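Local coordinates for protein endoglucanase EG-II (Hypocrea jecorina, PDB 3QR3) that probably hydrolyses internal beta-1,4-glucosidic bonds of cellulose, as an endoglucanase of glycosyl hydrolase family 5 with a TIM-barrel catalytic domain, at residues A[49-54]-A[315-320]; A[7-12]-A[291-296]; A[268-273]-A[321-326]; A[3-8]-A[57-62]. All blocks are in the same frame, centred on the assembly; numbering follows the deposited sequence.

Interaction 1: residues A[49-54]-A[315-320]; sequences QHFVNE and WTDTSL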
loop_
_atom_site.group_PDB
_atom_site.type_symbol
_atom_site.label_atom_id
_atom_site.label_comp_id
_atom_site.label_asym_id
_atom_site.label_seq_id
_atom_site.Cartn_x
_atom_site.Cartn_y
_atom_site.Cartn_z
ATOM N N GLN A 49 0.284 -7.636 -15.686
ATOM C CA GLN A 49 -0.082 -7.450 -17.088
ATOM C C GLN A 49 -1.523 -7.914 -17.330
ATOM O O GLN A 49 -2.297 -7.243 -18.011
ATOM C CB GLN A 49 0.893 -8.187 -18.007
ATOM C CG GLN A 49 0.624 -7.982 -19.487
ATOM C CD GLN A 49 1.493 -8.863 -20.365
ATOM O OE1 GLN A 49 1.896 -8.462 -21.455
ATOM N NE2 GLN A 49 1.782 -10.074 -19.892
ATOM N N HIS A 50 -1.875 -9.059 -16.758
ATOM C CA HIS A 50 -3.251 -9.542 -16.781
ATOM C C HIS A 50 -4.219 -8.546 -16.129
ATOM O O HIS A 50 -5.267 -8.227 -16.689
ATOM C CB HIS A 50 -3.341 -10.902 -16.084
ATOM C CG HIS A 50 -4.684 -11.198 -15.497
ATOM N ND1 HIS A 50 -5.791 -11.484 -16.271
ATOM C CD2 HIS A 50 -5.100 -11.263 -14.209
ATOM C CE1 HIS A 50 -6.830 -11.711 -15.486
ATOM N NE2 HIS A 50 -6.438 -11.580 -14.230
ATOM N N PHE A 51 -3.876 -8.076 -14.937
ATOM C CA PHE A 51 -4.725 -7.134 -14.217
ATOM C C PHE A 51 -4.977 -5.867 -15.026
ATOM O O PHE A 51 -6.090 -5.347 -15.039
ATOM C CB PHE A 51 -4.108 -6.784 -12.857
ATOM C CG PHE A 51 -4.293 -7.854 -11.817
ATOM C CD1 PHE A 51 -5.537 -8.429 -11.615
ATOM C CD2 PHE A 51 -3.227 -8.274 -11.031
ATOM C CE1 PHE A 51 -5.717 -9.407 -10.651
ATOM C CE2 PHE A 51 -3.400 -9.247 -10.063
ATOM C CZ PHE A 51 -4.644 -9.818 -9.876
ATOM N N VAL A 52 -3.946 -5.380 -15.710
ATOM C CA VAL A 52 -4.068 -4.147 -16.479
ATOM C C VAL A 52 -4.848 -4.397 -17.771
ATOM O O VAL A 52 -5.750 -3.632 -18.120
ATOM C CB VAL A 52 -2.685 -3.530 -16.815
ATOM C CG1 VAL A 52 -2.831 -2.376 -17.823
ATOM C CG2 VAL A 52 -1.992 -3.044 -15.543
ATOM N N ASN A 53 -4.508 -5.472 -18.472
ATOM C CA ASN A 53 -5.082 -5.734 -19.792
ATOM C C ASN A 53 -6.510 -6.260 -19.754
ATOM O O ASN A 53 -7.331 -5.895 -20.594
ATOM C CB ASN A 53 -4.203 -6.706 -20.580
ATOM C CG ASN A 53 -2.927 -6.068 -21.046
ATOM O OD1 ASN A 53 -2.782 -4.851 -20.982
ATOM N ND2 ASN A 53 -1.990 -6.880 -21.522
ATOM N N GLU A 54 -6.800 -7.109 -18.774
ATOM C CA GLU A 54 -8.090 -7.780 -18.705
ATOM C C GLU A 54 -9.034 -7.181 -17.649
ATOM O O GLU A 54 -10.254 -7.207 -17.812
ATOM C CB GLU A 54 -7.864 -9.264 -18.436
ATOM C CG GLU A 54 -9.114 -10.117 -18.476
ATOM C CD GLU A 54 -8.781 -11.596 -18.553
ATOM O OE1 GLU A 54 -7.949 -11.964 -19.414
ATOM O OE2 GLU A 54 -9.344 -12.385 -17.757
ATOM N N TRP A 315 -5.243 -16.444 -17.970
ATOM C CA TRP A 315 -5.383 -16.228 -16.538
ATOM C C TRP A 315 -6.846 -16.279 -16.139
ATOM O O TRP A 315 -7.716 -15.830 -16.884
ATOM C CB TRP A 315 -4.813 -14.875 -16.136
ATOM C CG TRP A 315 -3.364 -14.694 -16.421
ATOM C CD1 TRP A 315 -2.814 -14.253 -17.585
ATOM C CD2 TRP A 315 -2.272 -14.924 -15.518
ATOM N NE1 TRP A 315 -1.448 -14.199 -17.468
ATOM C CE2 TRP A 315 -1.089 -14.604 -16.208
ATOM C CE3 TRP A 315 -2.182 -15.372 -14.197
ATOM C CZ2 TRP A 315 0.170 -14.711 -15.624
ATOM C CZ3 TRP A 315 -0.928 -15.476 -13.611
ATOM C CH2 TRP A 315 0.233 -15.150 -14.328
ATOM N N THR A 316 -7.109 -16.833 -14.962
ATOM C CA THR A 316 -8.439 -16.805 -14.371
ATOM C C THR A 316 -8.349 -16.143 -12.999
ATOM O O THR A 316 -7.465 -16.482 -12.214
ATOM C CB THR A 316 -9.010 -18.221 -14.210
ATOM O OG1 THR A 316 -8.846 -18.934 -15.438
ATOM C CG2 THR A 316 -10.490 -18.171 -13.860
ATOM N N ASP A 317 -9.258 -15.208 -12.716
ATOM C CA ASP A 317 -9.242 -14.462 -11.454
ATOM C C ASP A 317 -9.975 -15.198 -10.351
ATOM O O ASP A 317 -10.794 -16.059 -10.629
ATOM C CB ASP A 317 -9.882 -13.080 -11.637
ATOM C CG ASP A 317 -8.971 -12.118 -12.362
ATOM O OD1 ASP A 317 -9.442 -11.451 -13.308
ATOM O OD2 ASP A 317 -7.773 -12.042 -11.994
ATOM N N THR A 318 -9.694 -14.850 -9.097
ATOM C CA THR A 318 -10.481 -15.380 -7.991
ATOM C C THR A 318 -11.873 -14.762 -8.074
ATOM O O THR A 318 -12.081 -13.800 -8.804
ATOM C CB THR A 318 -9.823 -15.093 -6.612
ATOM O OG1 THR A 318 -9.993 -13.712 -6.261
ATOM C CG2 THR A 318 -8.343 -15.438 -6.650
ATOM N N SER A 319 -12.831 -15.311 -7.342
ATOM C CA SER A 319 -14.195 -14.819 -7.450
ATOM C C SER A 319 -14.362 -13.382 -6.919
ATOM O O SER A 319 -15.130 -12.591 -7.478
ATOM C CB SER A 319 -15.185 -15.787 -6.788
ATOM O OG SER A 319 -14.878 -15.988 -5.424
ATOM N N LEU A 320 -13.636 -13.028 -5.865
ATOM C CA LEU A 320 -13.773 -11.678 -5.315
ATOM C C LEU A 320 -13.200 -10.638 -6.276
ATOM O O LEU A 320 -13.793 -9.578 -6.486
ATOM C CB LEU A 320 -13.118 -11.559 -3.933
ATOM C CG LEU A 320 -13.424 -10.235 -3.216
ATOM C CD1 LEU A 320 -14.872 -10.187 -2.777
ATOM C CD2 LEU A 320 -12.526 -10.037 -2.015
HETATM O O HOH W 1 0.295 -11.745 -18.227
#

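Interaction 2: residues A[7-12]-A[291-296]; sequences GVNIAG and VGWGAG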
loop_
_atom_site.group_PDB
_atom_site.type_symbol
_atom_site.label_atom_id
_atom_site.label_comp_id
_atom_site.label_asym_id
_atom_site.label_seq_id
_atom_site.Cartn_x
_atom_site.Cartn_y
_atom_site.Cartn_z
ATOM N N GLY A 7 -6.705 -1.409 -8.160
ATOM C CA GLY A 7 -5.633 -2.368 -8.331
ATOM C C GLY A 7 -5.494 -3.303 -7.156
ATOM O O GLY A 7 -6.436 -3.493 -6.372
ATOM N N VAL A 8 -4.305 -3.884 -7.029
ATOM C CA VAL A 8 -4.068 -4.918 -6.037
ATOM C C VAL A 8 -2.639 -4.851 -5.513
ATOM O O VAL A 8 -1.740 -4.306 -6.159
ATOM C CB VAL A 8 -4.298 -6.320 -6.618
ATOM C CG1 VAL A 8 -5.672 -6.412 -7.288
ATOM C CG2 VAL A 8 -3.206 -6.635 -7.608
ATOM N N ASN A 9 -2.452 -5.388 -4.318
ATOM C CA ASN A 9 -1.129 -5.565 -3.741
ATOM C C ASN A 9 -0.454 -6.792 -4.337
ATOM O O ASN A 9 -1.042 -7.870 -4.341
ATOM C CB ASN A 9 -1.270 -5.770 -2.243
ATOM C CG ASN A 9 -1.475 -4.468 -1.498
ATOM O OD1 ASN A 9 -0.519 -3.885 -1.014
ATOM N ND2 ASN A 9 -2.720 -4.013 -1.408
ATOM N N ILE A 10 0.761 -6.611 -4.854
ATOM C CA ILE A 10 1.576 -7.698 -5.401
ATOM C C ILE A 10 2.646 -8.007 -4.364
ATOM O O ILE A 10 3.722 -7.421 -4.382
ATOM C CB ILE A 10 2.247 -7.269 -6.725
ATOM C CG1 ILE A 10 1.200 -6.675 -7.679
ATOM C CG2 ILE A 10 2.982 -8.451 -7.376
ATOM C CD1 ILE A 10 0.176 -7.701 -8.182
ATOM N N ALA A 11 2.322 -8.906 -3.442
ATOM C CA ALA A 11 3.133 -9.125 -2.243
ATOM C C ALA A 11 4.264 -10.141 -2.445
ATOM O O ALA A 11 4.279 -10.887 -3.424
ATOM C CB ALA A 11 2.231 -9.547 -1.070
ATOM N N GLY A 12 5.200 -10.177 -1.499
ATOM C CA GLY A 12 6.295 -11.130 -1.542
ATOM C C GLY A 12 7.625 -10.566 -1.068
ATOM O O GLY A 12 8.358 -11.227 -0.308
ATOM N N VAL A 291 -7.140 -0.599 -3.346
ATOM C CA VAL A 291 -6.157 -1.627 -3.685
ATOM C C VAL A 291 -6.412 -2.902 -2.883
ATOM O O VAL A 291 -6.355 -2.894 -1.659
ATOM C CB VAL A 291 -4.712 -1.143 -3.414
ATOM C CG1 VAL A 291 -3.700 -2.112 -4.018
ATOM C CG2 VAL A 291 -4.500 0.264 -3.977
ATOM N N GLY A 292 -6.688 -3.998 -3.573
ATOM C CA GLY A 292 -7.035 -5.244 -2.907
ATOM C C GLY A 292 -5.824 -5.939 -2.316
ATOM O O GLY A 292 -4.710 -5.775 -2.815
ATOM N N TRP A 293 -6.046 -6.696 -1.241
ATOM C CA TRP A 293 -5.019 -7.557 -0.636
ATOM C C TRP A 293 -5.513 -9.011 -0.654
ATOM O O TRP A 293 -6.571 -9.305 -0.100
ATOM C CB TRP A 293 -4.742 -7.131 0.817
ATOM C CG TRP A 293 -3.635 -7.937 1.478
ATOM C CD1 TRP A 293 -3.765 -9.141 2.117
ATOM C CD2 TRP A 293 -2.240 -7.596 1.550
ATOM N NE1 TRP A 293 -2.541 -9.570 2.576
ATOM C CE2 TRP A 293 -1.588 -8.643 2.243
ATOM C CE3 TRP A 293 -1.479 -6.514 1.090
ATOM C CZ2 TRP A 293 -0.211 -8.638 2.491
ATOM C CZ3 TRP A 293 -0.115 -6.500 1.347
ATOM C CH2 TRP A 293 0.508 -7.562 2.037
ATOM N N GLY A 294 -4.767 -9.925 -1.279
ATOM C CA GLY A 294 -3.481 -9.638 -1.894
ATOM C C GLY A 294 -3.126 -10.687 -2.940
ATOM O O GLY A 294 -3.590 -11.829 -2.878
ATOM N N ALA A 295 -2.318 -10.293 -3.920
ATOM C CA ALA A 295 -1.854 -11.214 -4.955
ATOM C C ALA A 295 -0.324 -11.288 -4.894
ATOM O O ALA A 295 0.258 -11.154 -3.816
ATOM C CB ALA A 295 -2.344 -10.768 -6.343
ATOM N N GLY A 296 0.330 -11.474 -6.036
ATOM C CA GLY A 296 1.774 -11.615 -6.045
ATOM C C GLY A 296 2.125 -13.033 -5.612
ATOM O O GLY A 296 1.680 -13.999 -6.235
#

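Interaction 3: residues A[268-273]-A[321-326]; sequences SCIQDM and VSSCLA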
loop_
_atom_site.group_PDB
_atom_site.type_symbol
_atom_site.label_atom_id
_atom_site.label_comp_id
_atom_site.label_asym_id
_atom_site.label_seq_id
_atom_site.Cartn_x
_atom_site.Cartn_y
_atom_site.Cartn_z
ATOM N N SER A 268 -20.545 -13.871 1.120
ATOM C CA SER A 268 -20.646 -12.741 2.055
ATOM C C SER A 268 -19.759 -11.563 1.647
ATOM O O SER A 268 -20.158 -10.402 1.772
ATOM C CB SER A 268 -20.320 -13.172 3.489
ATOM O OG SER A 268 -18.972 -13.594 3.616
ATOM N N CYS A 269 -18.555 -11.866 1.162
ATOM C CA CYS A 269 -17.618 -10.820 0.748
ATOM C C CYS A 269 -17.939 -10.283 -0.640
ATOM O O CYS A 269 -17.752 -9.095 -0.912
ATOM C CB CYS A 269 -16.180 -11.326 0.793
ATOM S SG CYS A 269 -15.677 -11.841 2.444
ATOM N N ILE A 270 -18.411 -11.157 -1.524
ATOM C CA ILE A 270 -18.858 -10.713 -2.838
ATOM C C ILE A 270 -19.941 -9.657 -2.669
ATOM O O ILE A 270 -19.974 -8.671 -3.398
ATOM C CB ILE A 270 -19.348 -11.886 -3.709
ATOM C CG1 ILE A 270 -18.140 -12.695 -4.201
ATOM C CG2 ILE A 270 -20.182 -11.364 -4.879
ATOM C CD1 ILE A 270 -18.490 -13.993 -4.909
ATOM N N GLN A 271 -20.809 -9.843 -1.679
ATOM C CA GLN A 271 -21.834 -8.843 -1.409
ATOM C C GLN A 271 -21.260 -7.602 -0.726
ATOM O O GLN A 271 -21.439 -6.490 -1.220
ATOM C CB GLN A 271 -22.999 -9.415 -0.592
ATOM C CG GLN A 271 -24.019 -8.342 -0.193
ATOM C CD GLN A 271 -25.299 -8.910 0.399
ATOM O OE1 GLN A 271 -26.053 -8.203 1.070
ATOM N NE2 GLN A 271 -25.549 -10.189 0.152
ATOM N N ASP A 272 -20.561 -7.787 0.394
ATOM C CA ASP A 272 -20.050 -6.660 1.178
ATOM C C ASP A 272 -18.959 -5.854 0.478
ATOM O O ASP A 272 -18.933 -4.626 0.566
ATOM C CB ASP A 272 -19.561 -7.125 2.554
ATOM C CG ASP A 272 -20.698 -7.569 3.461
ATOM O OD1 ASP A 272 -21.874 -7.424 3.061
ATOM O OD2 ASP A 272 -20.417 -8.064 4.576
ATOM N N MET A 273 -18.053 -6.534 -0.209
ATOM C CA MET A 273 -16.988 -5.827 -0.902
ATOM C C MET A 273 -17.548 -5.002 -2.045
ATOM O O MET A 273 -17.066 -3.905 -2.321
ATOM C CB MET A 273 -15.926 -6.785 -1.431
ATOM C CG MET A 273 -14.830 -6.083 -2.224
ATOM S SD MET A 273 -13.878 -4.926 -1.205
ATOM C CE MET A 273 -12.924 -6.050 -0.183
ATOM N N VAL A 321 -12.046 -10.930 -6.866
ATOM C CA VAL A 321 -11.464 -10.014 -7.844
ATOM C C VAL A 321 -12.403 -9.865 -9.048
ATOM O O VAL A 321 -12.790 -8.749 -9.422
ATOM C CB VAL A 321 -10.086 -10.487 -8.319
ATOM C CG1 VAL A 321 -9.650 -9.714 -9.563
ATOM C CG2 VAL A 321 -9.047 -10.347 -7.191
ATOM N N SER A 322 -12.776 -11.003 -9.631
ATOM C CA SER A 322 -13.620 -11.026 -10.816
ATOM C C SER A 322 -14.949 -10.319 -10.576
ATOM O O SER A 322 -15.385 -9.513 -11.401
ATOM C CB SER A 322 -13.865 -12.470 -11.263
ATOM O OG SER A 322 -14.816 -12.511 -12.302
ATOM N N SER A 323 -15.583 -10.613 -9.442
ATOM C CA SER A 323 -16.904 -10.066 -9.140
ATOM C C SER A 323 -16.892 -8.625 -8.610
ATOM O O SER A 323 -17.859 -7.906 -8.809
ATOM C CB SER A 323 -17.637 -10.945 -8.114
ATOM O OG SER A 323 -17.672 -12.313 -8.504
ATOM N N CYS A 324 -15.818 -8.193 -7.943
ATOM C CA CYS A 324 -15.862 -6.928 -7.204
ATOM C C CYS A 324 -14.761 -5.916 -7.506
ATOM O O CYS A 324 -15.022 -4.715 -7.577
ATOM C CB CYS A 324 -15.901 -7.200 -5.696
ATOM S SG CYS A 324 -17.401 -8.033 -5.155
ATOM N N LEU A 325 -13.529 -6.380 -7.656
ATOM C CA LEU A 325 -12.419 -5.450 -7.827
ATOM C C LEU A 325 -12.182 -5.068 -9.277
ATOM O O LEU A 325 -11.861 -3.913 -9.573
ATOM C CB LEU A 325 -11.140 -6.022 -7.219
ATOM C CG LEU A 325 -11.293 -6.399 -5.749
ATOM C CD1 LEU A 325 -9.972 -6.893 -5.189
ATOM C CD2 LEU A 325 -11.801 -5.204 -4.952
ATOM N N ALA A 326 -12.338 -6.042 -10.169
ATOM C CA ALA A 326 -12.025 -5.868 -11.579
ATOM C C ALA A 326 -12.918 -4.818 -12.220
ATOM O O ALA A 326 -14.054 -4.620 -11.806
ATOM C CB ALA A 326 -12.161 -7.196 -12.320
#

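Interaction 4: residues A[3-8]-A[57-62]; sequences VRFAGV and MTIFRL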
loop_
_atom_site.group_PDB
_atom_site.type_symbol
_atom_site.label_atom_id
_atom_site.label_comp_id
_atom_site.label_asym_id
_atom_site.label_seq_id
_atom_site.Cartn_x
_atom_site.Cartn_y
_atom_site.Cartn_z
ATOM N N VAL A 3 -13.649 5.760 -8.744
ATOM C CA VAL A 3 -12.367 6.232 -8.250
ATOM C C VAL A 3 -11.334 6.111 -9.354
ATOM O O VAL A 3 -11.442 5.265 -10.240
ATOM C CB VAL A 3 -11.897 5.443 -7.019
ATOM C CG1 VAL A 3 -12.892 5.619 -5.868
ATOM C CG2 VAL A 3 -11.727 3.959 -7.374
ATOM N N ARG A 4 -10.324 6.957 -9.304
ATOM C CA ARG A 4 -9.322 6.949 -10.359
ATOM C C ARG A 4 -8.507 5.648 -10.416
ATOM O O ARG A 4 -8.246 5.116 -11.497
ATOM C CB ARG A 4 -8.407 8.156 -10.189
ATOM C CG ARG A 4 -7.370 8.301 -11.268
ATOM C CD ARG A 4 -6.620 9.613 -11.139
ATOM N NE ARG A 4 -5.481 9.613 -12.044
ATOM C CZ ARG A 4 -4.494 10.491 -12.010
ATOM N NH1 ARG A 4 -4.500 11.463 -11.104
ATOM N NH2 ARG A 4 -3.506 10.392 -12.887
ATOM N N PHE A 5 -8.119 5.131 -9.253
ATOM C CA PHE A 5 -7.213 3.999 -9.197
ATOM C C PHE A 5 -7.857 2.745 -8.616
ATOM O O PHE A 5 -8.485 2.776 -7.561
ATOM C CB PHE A 5 -5.952 4.376 -8.417
ATOM C CG PHE A 5 -5.180 5.508 -9.032
ATOM C CD1 PHE A 5 -4.677 5.396 -10.321
ATOM C CD2 PHE A 5 -4.941 6.673 -8.323
ATOM C CE1 PHE A 5 -3.966 6.422 -10.892
ATOM C CE2 PHE A 5 -4.223 7.713 -8.889
ATOM C CZ PHE A 5 -3.736 7.588 -10.174
ATOM N N ALA A 6 -7.718 1.646 -9.348
ATOM C CA ALA A 6 -8.194 0.346 -8.908
ATOM C C ALA A 6 -7.049 -0.605 -9.159
ATOM O O ALA A 6 -6.465 -0.589 -10.243
ATOM C CB ALA A 6 -9.405 -0.091 -9.721
ATOM N N GLY A 7 -6.705 -1.409 -8.160
ATOM C CA GLY A 7 -5.633 -2.368 -8.331
ATOM C C GLY A 7 -5.494 -3.303 -7.156
ATOM O O GLY A 7 -6.436 -3.493 -6.372
ATOM N N VAL A 8 -4.305 -3.884 -7.029
ATOM C CA VAL A 8 -4.068 -4.918 -6.037
ATOM C C VAL A 8 -2.639 -4.851 -5.513
ATOM O O VAL A 8 -1.740 -4.306 -6.159
ATOM C CB VAL A 8 -4.298 -6.320 -6.618
ATOM C CG1 VAL A 8 -5.672 -6.412 -7.288
ATOM C CG2 VAL A 8 -3.206 -6.635 -7.608
ATOM N N MET A 57 -7.232 -2.478 -14.367
ATOM C CA MET A 57 -6.560 -1.931 -13.194
ATOM C C MET A 57 -5.472 -0.935 -13.555
ATOM O O MET A 57 -4.795 -1.072 -14.577
ATOM C CB MET A 57 -6.003 -3.059 -12.334
ATOM C CG MET A 57 -7.109 -3.811 -11.630
ATOM S SD MET A 57 -6.500 -5.205 -10.697
ATOM C CE MET A 57 -8.065 -5.819 -10.067
ATOM N N THR A 58 -5.296 0.062 -12.697
ATOM C CA THR A 58 -4.401 1.178 -13.000
ATOM C C THR A 58 -3.393 1.478 -11.891
ATOM O O THR A 58 -2.578 2.401 -12.003
ATOM C CB THR A 58 -5.217 2.438 -13.259
ATOM O OG1 THR A 58 -6.214 2.554 -12.235
ATOM C CG2 THR A 58 -5.914 2.343 -14.614
ATOM N N ILE A 59 -3.435 0.705 -10.815
ATOM C CA ILE A 59 -2.462 0.893 -9.747
ATOM C C ILE A 59 -2.061 -0.442 -9.117
ATOM O O ILE A 59 -2.860 -1.372 -9.051
ATOM C CB ILE A 59 -3.004 1.868 -8.680
ATOM C CG1 ILE A 59 -1.882 2.339 -7.744
ATOM C CG2 ILE A 59 -4.163 1.229 -7.909
ATOM C CD1 ILE A 59 -2.174 3.656 -7.051
ATOM N N PHE A 60 -0.806 -0.542 -8.697
ATOM C CA PHE A 60 -0.354 -1.683 -7.896
ATOM C C PHE A 60 0.459 -1.190 -6.723
ATOM O O PHE A 60 1.128 -0.166 -6.807
ATOM C CB PHE A 60 0.441 -2.678 -8.747
ATOM C CG PHE A 60 -0.354 -3.201 -9.899
ATOM C CD1 PHE A 60 -1.337 -4.145 -9.691
ATOM C CD2 PHE A 60 -0.170 -2.692 -11.169
ATOM C CE1 PHE A 60 -2.119 -4.610 -10.742
ATOM C CE2 PHE A 60 -0.934 -3.152 -12.229
ATOM C CZ PHE A 60 -1.914 -4.113 -12.012
ATOM N N ARG A 61 0.371 -1.913 -5.619
ATOM C CA ARG A 61 1.139 -1.597 -4.435
ATOM C C ARG A 61 2.154 -2.712 -4.258
ATOM O O ARG A 61 1.812 -3.897 -4.373
ATOM C CB ARG A 61 0.207 -1.527 -3.233
ATOM C CG ARG A 61 0.854 -1.111 -1.925
ATOM C CD ARG A 61 -0.244 -0.619 -1.004
ATOM N NE ARG A 61 0.175 -0.228 0.342
ATOM C CZ ARG A 61 0.204 -1.046 1.386
ATOM N NH1 ARG A 61 -0.089 -2.341 1.245
ATOM N NH2 ARG A 61 0.554 -0.571 2.572
ATOM N N LEU A 62 3.401 -2.332 -3.990
ATOM C CA LEU A 62 4.506 -3.291 -3.951
ATOM C C LEU A 62 5.178 -3.272 -2.585
ATOM O O LEU A 62 6.169 -2.553 -2.372
ATOM C CB LEU A 62 5.526 -2.964 -5.044
ATOM C CG LEU A 62 5.000 -2.745 -6.472
ATOM C CD1 LEU A 62 6.156 -2.482 -7.440
ATOM C CD2 LEU A 62 4.183 -3.935 -6.953
#

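Interaction 1: residues A[49-54]-A[315-320]
His-50 holds CG anti to the backbone N (chi1 153°), carrying its imidazole off the helix toward residues 315-320, while Trp-315 and Asp-317 both set CG anti to the carbonyl carbon and so bring indole and carboxylate to it. The contact ties helix 44-55, between the first two strands of the TIM barrel, to strand 315-316 and the loop leading to helix 319-325. His-50 and Asp-317 meet tip to tip: NE2 donates to OD2 over 2.6 Å in a nearly straight bond (170°). The acceptor lies in the imidazole plane, yet the donor stands above the carboxylate plane, the two groups being turned 42° apart. Trp-315 CB sits over one imidazole face, toward its rim, 3.5 Å from His-50 ND1, and His-50 CB lies over the five-membered indole ring, 3.9 Å from its centroid; the rings barely overlap. A water accepts from Gln-49 NE2 and, weakly, from Trp-315 NE1. An alanine at His-50 removes the NE2 donor and the flat surface under Trp-315 CB, and would probably loosen the hold of 315-320 on the helix. Glu-54 OE2 lies 4.5 Å from Asp-317 OD1, and Asp-55 is close to that oxygen. These acids would probably raise the tendency of His-50 to be protonated, and a charged imidazole would offset part of their repulsion; the buried ND1, with no partner in the model, does not settle this.

Interaction 2: residues A[7-12]-A[291-296]
Asn-9 and Trp-293 cross at about a right angle, amide and indole planes 59° apart, with the amide set against the rim of the six-membered ring: Asn-9 CG lies 3.3 Å from Trp-293 CE3, near the indole plane. This turn points Asn-9 ND2 at Gly-292 O, 3.0 Å away in a straight bond (169°) that meets the carbonyl from above its plane. The same oxygen also takes Asn-9 N at 2.7 Å, nearly along the C=O axis, so two donors of one residue grip it. Asn-9 OD1 accepts from Arg-61, and ND2 gives a further bond to Thr-259 O, which fixes the amide's rotation. Val-291 CG1 packs across the amide, 3.4 Å from Asn-9 ND2. A sulfate, probably from the crystallisation liquor, lies beside the indole. The parallel ladder runs on from Gly-292 N to Gly-7 O and from Ala-295 N to Asn-9 O, with a beta bulge between Val-8 and Ile-10 where 291-296 turns a corner at Trp-293. The peptide after this tryptophan is cis. Gly-296 has positive phi, and a beta carbon there would collide with Ala-11 N. The pairing joins the first and last strands of the TIM barrel. Val-8, Ile-10 and Ala-295 face helix 44-55, whereas Asn-9 and Trp-293 turn to Glu-260 of strand 256-261 and Pro-63 of strand 59-64.

Interaction 3: residues A[268-273]-A[321-326]
No aromatic ring or planar side chain enters the contact between 268-273 and 321-326, so there is no face or edge to stack; the flat group that matters is the peptide carbonyl of Ile-270. Its oxygen is met by Cys-324 SG at 3.2 Å, a close approach that is not a hydrogen bond. In the conformer described, Cys-324 puts SG anti to its own carbonyl carbon (chi1 -65°), which sends the sulfur across to helix 267-281, where it forms a disulfide with Cys-274. The sulfur also lies 4.3 Å from Ile-270 CG2. One turn further along the helix, Met-273 starts with CG anti to the backbone N and then bends at chi2 and chi3, so that CG makes the closest approach: it rests 3.8 Å from Cys-324 CB and 4.2 Å from Leu-325 CD2, the side chains of Met-273 and Leu-325 crossing obliquely. In the TIM barrel these are helices of the outer layer, one leading into strand 287-296 and the other following it; their short segments run in nearly the same direction, 24° apart, with axes 9.1 Å apart at closest approach. The second helix ends in a wider pi-type turn, in which Ala-326 N reaches back to Val-321 O at 2.8 Å. At the solvent side, Ile-270 CD1 comes alongside the hydroxyl of Ser-323, which is bonded to the carbonyl of Ser-319 within its own helix. Cys-269 turns elsewhere, to its disulfide with Cys-233, while Leu-320 packs against both Cys-269 and Met-273.

Interaction 4: residues A[3-8]-A[57-62]
Met-57 stretches along strand 5-8, its chain fully extended beyond CG (chi2 176°, chi3 -179°). CB sits 3.3 Å from Ala-6 O and CG follows over the same carbonyl; SD passes Gly-7 CA at 3.8 Å and, with CE, crosses the side chain of Val-8 at about a right angle, SD lying 3.7 Å from Val-8 CG1. An alanine at Met-57 loses everything from CG outward, and would probably loosen the packing against Gly-7 and Val-8 CG1. Val-8 CG2 meanwhile lies beside Phe-60, pointing the same way, at the edge of its ring. The backbones are held by Thr-58 N to Ala-6 O, 2.8 Å and nearly along the C=O axis, and by Arg-61 N to Val-8 O. Between these bonds Gly-7 CA comes within 3.0 Å of Ile-59 O, a CH-to-oxygen contact so close that any side chain at Gly-7 would strike the carbonyl. Nearer the start of the strand, Phe-5 CB packs on Ile-59 CG2. Adjacent parallel strands with helix 44-55 between them in the chain form the opening beta-alpha-beta unit of the TIM barrel.

Overall arrangement
The four contacts follow one part of the TIM barrel from its strands to its outer helices. Interactions 2 and 4, centres about 9 Å apart, start from the same stretch and flank strand 5-11: interaction 2 closes the barrel, joining its first strand to its last, while interaction 4 joins consecutive strands. Interaction 1 brings helix 44-55 to the C-terminal segment, and Phe-51 packs inward on Val-8. Interaction 3, its centre about 13 Å from that of interaction 1, shares helix 319-325 with it. Along the chain interaction 4 closes before interaction 3 opens, and interaction 1 crosses the other three. The C-terminal residues thus clasp helices 44-55 and 267-281, on both sides of the barrel's seam.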